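Local structure of UDP-N-Acetylglucosamine 2-Epimerase (Thermus thermophilus, 1V4V) at residues A[174-180]-A[348-354]. The protein probably catalyses the interconversion of UDP-N-acetylglucosamine and UDP-N-acetylmannosamine by epimerisation at C2 of the sugar. Residues are numbered along the deposited sequence; the frame is centred on the assembly and turned at random.
Sequences TGQTGVD and YGDGKAG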
ATOM      1  N   THR A 174      20.162  -2.418  -3.884  1.00 26.29           N
ATOM      2  CA  THR A 174      21.072  -3.227  -3.086  1.00 26.50           C
ATOM      3  C   THR A 174      21.578  -4.527  -3.698  1.00 26.41           C
ATOM      4  O   THR A 174      22.600  -5.054  -3.264  1.00 26.16           O
ATOM      5  CB  THR A 174      20.403  -3.612  -1.759  1.00 26.68           C
ATOM      6  OG1 THR A 174      19.278  -4.458  -2.036  1.00 26.70           O
ATOM      7  CG2 THR A 174      19.921  -2.369  -1.017  1.00 26.23           C
ATOM      8  N   GLY A 175      20.874  -5.038  -4.700  1.00 26.72           N
ATOM      9  CA  GLY A 175      21.244  -6.324  -5.262  1.00 26.24           C
ATOM     10  C   GLY A 175      20.475  -7.301  -4.385  1.00 27.98           C
ATOM     11  O   GLY A 175      19.778  -6.865  -3.467  1.00 24.78           O
ATOM     12  N   GLN A 176      20.593  -8.605  -4.623  1.00 27.63           N
ATOM     13  CA  GLN A 176      19.842  -9.565  -3.820  1.00 27.98           C
ATOM     14  C   GLN A 176      20.534 -10.080  -2.561  1.00 28.28           C
ATOM     15  O   GLN A 176      21.685 -10.514  -2.606  1.00 27.11           O
ATOM     16  CB  GLN A 176      19.432 -10.754  -4.694  1.00 32.02           C
ATOM     17  CG  GLN A 176      18.588 -10.364  -5.894  1.00 36.51           C
ATOM     18  CD  GLN A 176      17.891 -11.555  -6.528  1.00 42.05           C
ATOM     19  OE1 GLN A 176      17.580 -11.546  -7.721  1.00 42.35           O
ATOM     20  NE2 GLN A 176      17.630 -12.583  -5.726  1.00 42.85           N
ATOM     21  N   THR A 177      19.829 -10.039  -1.431  1.00 26.78           N
ATOM     22  CA  THR A 177      20.412 -10.532  -0.192  1.00 27.27           C
ATOM     23  C   THR A 177      20.549 -12.050  -0.286  1.00 26.59           C
ATOM     24  O   THR A 177      21.294 -12.663   0.480  1.00 27.97           O
ATOM     25  CB  THR A 177      19.552 -10.174   1.043  1.00 25.50           C
ATOM     26  OG1 THR A 177      18.265 -10.790   0.938  1.00 24.56           O
ATOM     27  CG2 THR A 177      19.394  -8.663   1.159  1.00 25.18           C
ATOM     28  N   GLY A 178      19.831 -12.645  -1.238  1.00 26.18           N
ATOM     29  CA  GLY A 178      19.899 -14.084  -1.431  1.00 27.60           C
ATOM     30  C   GLY A 178      21.326 -14.533  -1.697  1.00 29.10           C
ATOM     31  O   GLY A 178      21.727 -15.636  -1.313  1.00 29.64           O
ATOM     32  N   VAL A 179      22.099 -13.676  -2.358  1.00 28.80           N
ATOM     33  CA  VAL A 179      23.496 -13.977  -2.654  1.00 28.74           C
ATOM     34  C   VAL A 179      24.262 -14.097  -1.337  1.00 30.00           C
ATOM     35  O   VAL A 179      24.984 -15.070  -1.114  1.00 28.47           O
ATOM     36  CB  VAL A 179      24.133 -12.865  -3.513  1.00 28.59           C
ATOM     37  CG1 VAL A 179      25.599 -13.196  -3.803  1.00 31.08           C
ATOM     38  CG2 VAL A 179      23.362 -12.717  -4.809  1.00 27.88           C
ATOM     39  N   ASP A 180      24.091 -13.101  -0.468  1.00 29.68           N
ATOM     40  CA  ASP A 180      24.743 -13.092   0.843  1.00 30.35           C
ATOM     41  C   ASP A 180      24.392 -14.376   1.597  1.00 29.74           C
ATOM     42  O   ASP A 180      25.243 -14.983   2.247  1.00 30.44           O
ATOM     43  CB  ASP A 180      24.247 -11.919   1.701  1.00 31.68           C
ATOM     44  CG  ASP A 180      24.440 -10.571   1.044  1.00 33.21           C
ATOM     45  OD1 ASP A 180      24.116 -10.426  -0.151  1.00 32.91           O
ATOM     46  OD2 ASP A 180      24.904  -9.642   1.738  1.00 36.58           O
ATOM     47  N   TYR A 348      23.363 -10.791 -10.080  1.00 29.60           N
ATOM     48  CA  TYR A 348      22.297 -10.732  -9.079  1.00 31.74           C
ATOM     49  C   TYR A 348      22.660  -9.916  -7.844  1.00 31.21           C
ATOM     50  O   TYR A 348      21.784  -9.367  -7.178  1.00 32.31           O
ATOM     51  CB  TYR A 348      21.913 -12.144  -8.636  1.00 32.85           C
ATOM     52  CG  TYR A 348      21.687 -13.102  -9.782  1.00 35.11           C
ATOM     53  CD1 TYR A 348      20.598 -12.954 -10.641  1.00 36.29           C
ATOM     54  CD2 TYR A 348      22.576 -14.149 -10.019  1.00 35.85           C
ATOM     55  CE1 TYR A 348      20.401 -13.834 -11.715  1.00 37.85           C
ATOM     56  CE2 TYR A 348      22.389 -15.027 -11.083  1.00 38.66           C
ATOM     57  CZ  TYR A 348      21.303 -14.863 -11.925  1.00 37.66           C
ATOM     58  OH  TYR A 348      21.130 -15.730 -12.981  1.00 42.35           O
ATOM     59  N   GLY A 349      23.948  -9.841  -7.533  1.00 31.06           N
ATOM     60  CA  GLY A 349      24.385  -9.095  -6.365  1.00 30.35           C
ATOM     61  C   GLY A 349      25.828  -9.420  -6.038  1.00 30.74           C
ATOM     62  O   GLY A 349      26.338 -10.446  -6.483  1.00 29.91           O
ATOM     63  N   ASP A 350      26.482  -8.560  -5.263  1.00 30.38           N
ATOM     64  CA  ASP A 350      27.884  -8.764  -4.907  1.00 31.12           C
ATOM     65  C   ASP A 350      28.109  -9.492  -3.578  1.00 32.02           C
ATOM     66  O   ASP A 350      29.225  -9.517  -3.063  1.00 32.71           O
ATOM     67  CB  ASP A 350      28.627  -7.417  -4.904  1.00 31.46           C
ATOM     68  CG  ASP A 350      28.088  -6.440  -3.863  1.00 34.34           C
ATOM     69  OD1 ASP A 350      28.479  -5.252  -3.908  1.00 33.93           O
ATOM     70  OD2 ASP A 350      27.286  -6.852  -2.998  1.00 34.21           O
ATOM     71  N   GLY A 351      27.049 -10.081  -3.026  1.00 31.42           N
ATOM     72  CA  GLY A 351      27.174 -10.808  -1.775  1.00 31.10           C
ATOM     73  C   GLY A 351      27.153  -9.949  -0.525  1.00 32.64           C
ATOM     74  O   GLY A 351      27.263 -10.463   0.595  1.00 31.57           O
ATOM     75  N   LYS A 352      27.002  -8.642  -0.706  1.00 30.57           N
ATOM     76  CA  LYS A 352      26.970  -7.724   0.423  1.00 31.66           C
ATOM     77  C   LYS A 352      25.707  -6.854   0.461  1.00 30.80           C
ATOM     78  O   LYS A 352      25.717  -5.748   0.996  1.00 28.97           O
ATOM     79  CB  LYS A 352      28.227  -6.852   0.395  1.00 35.17           C
ATOM     80  CG  LYS A 352      29.500  -7.689   0.492  1.00 39.09           C
ATOM     81  CD  LYS A 352      30.757  -6.870   0.316  1.00 43.50           C
ATOM     82  CE  LYS A 352      31.987  -7.750   0.484  1.00 46.35           C
ATOM     83  NZ  LYS A 352      31.982  -8.451   1.805  1.00 48.07           N
ATOM     84  N   ALA A 353      24.618  -7.369  -0.101  1.00 29.05           N
ATOM     85  CA  ALA A 353      23.353  -6.642  -0.117  1.00 28.59           C
ATOM     86  C   ALA A 353      22.854  -6.423   1.310  1.00 28.52           C
ATOM     87  O   ALA A 353      22.272  -5.381   1.623  1.00 28.81           O
ATOM     88  CB  ALA A 353      22.315  -7.419  -0.922  1.00 28.22           C
ATOM     89  N   GLY A 354      23.089  -7.413   2.166  1.00 26.60           N
ATOM     90  CA  GLY A 354      22.662  -7.326   3.549  1.00 28.15           C
ATOM     91  C   GLY A 354      23.314  -6.163   4.261  1.00 29.04           C
ATOM     92  O   GLY A 354      22.675  -5.464   5.047  1.00 27.64           O
TER
HETATM   93  O   HOH W   1      24.612  -6.747  -3.632  1.00 25.02           O
HETATM   94  O   HOH W   2      24.242  -9.565  -3.054  1.00 30.59           O
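The carboxylate of D180 lies against the first turn of helix 353-364. G354 N reaches OD2 of D180 from above the carboxylate plane, 54° out of it, at 2.9 Å, while A353 N makes a weak bond to OD1 of D180 (3.1 Å). The Y348 ring has Q176 OE1 obliquely beside it and leads away from 174-180 toward I313 and helix 283-291; the backbone O of Y348 accepts from Q176 N at 2.9 Å. Setting CG beside the backbone N (chi1 -57°) brings D180's short acidic chain to the amides, where its charge probably suits the helix start. Replaced by alanine, this position would probably leave the G354 amide without its acceptor and A353 N without its weak one. A353 presents only a methyl, small enough to sit 3.3 Å from T174 O and touch T177 CG2. V179 lays CG1 over G351 CA, 3.5 Å away. A CB on G175 would probably crowd G349 CA, and one on G349 Q176 N; at the positive phi of G175 and G351 it would press on the preceding carbonyl O, so glycine suits both. Waters bridge T174 O to D350 N and Q176 O to G351 N. Segment 174-180 follows strand 171-173, outermost in this chain's seven-stranded sheet; T177 and D180 touch helix 15-29, V179 helix 283-291. After the six-stranded domain the chain returns here, as in GT-B proteins, and its C-terminal helix packs on T174.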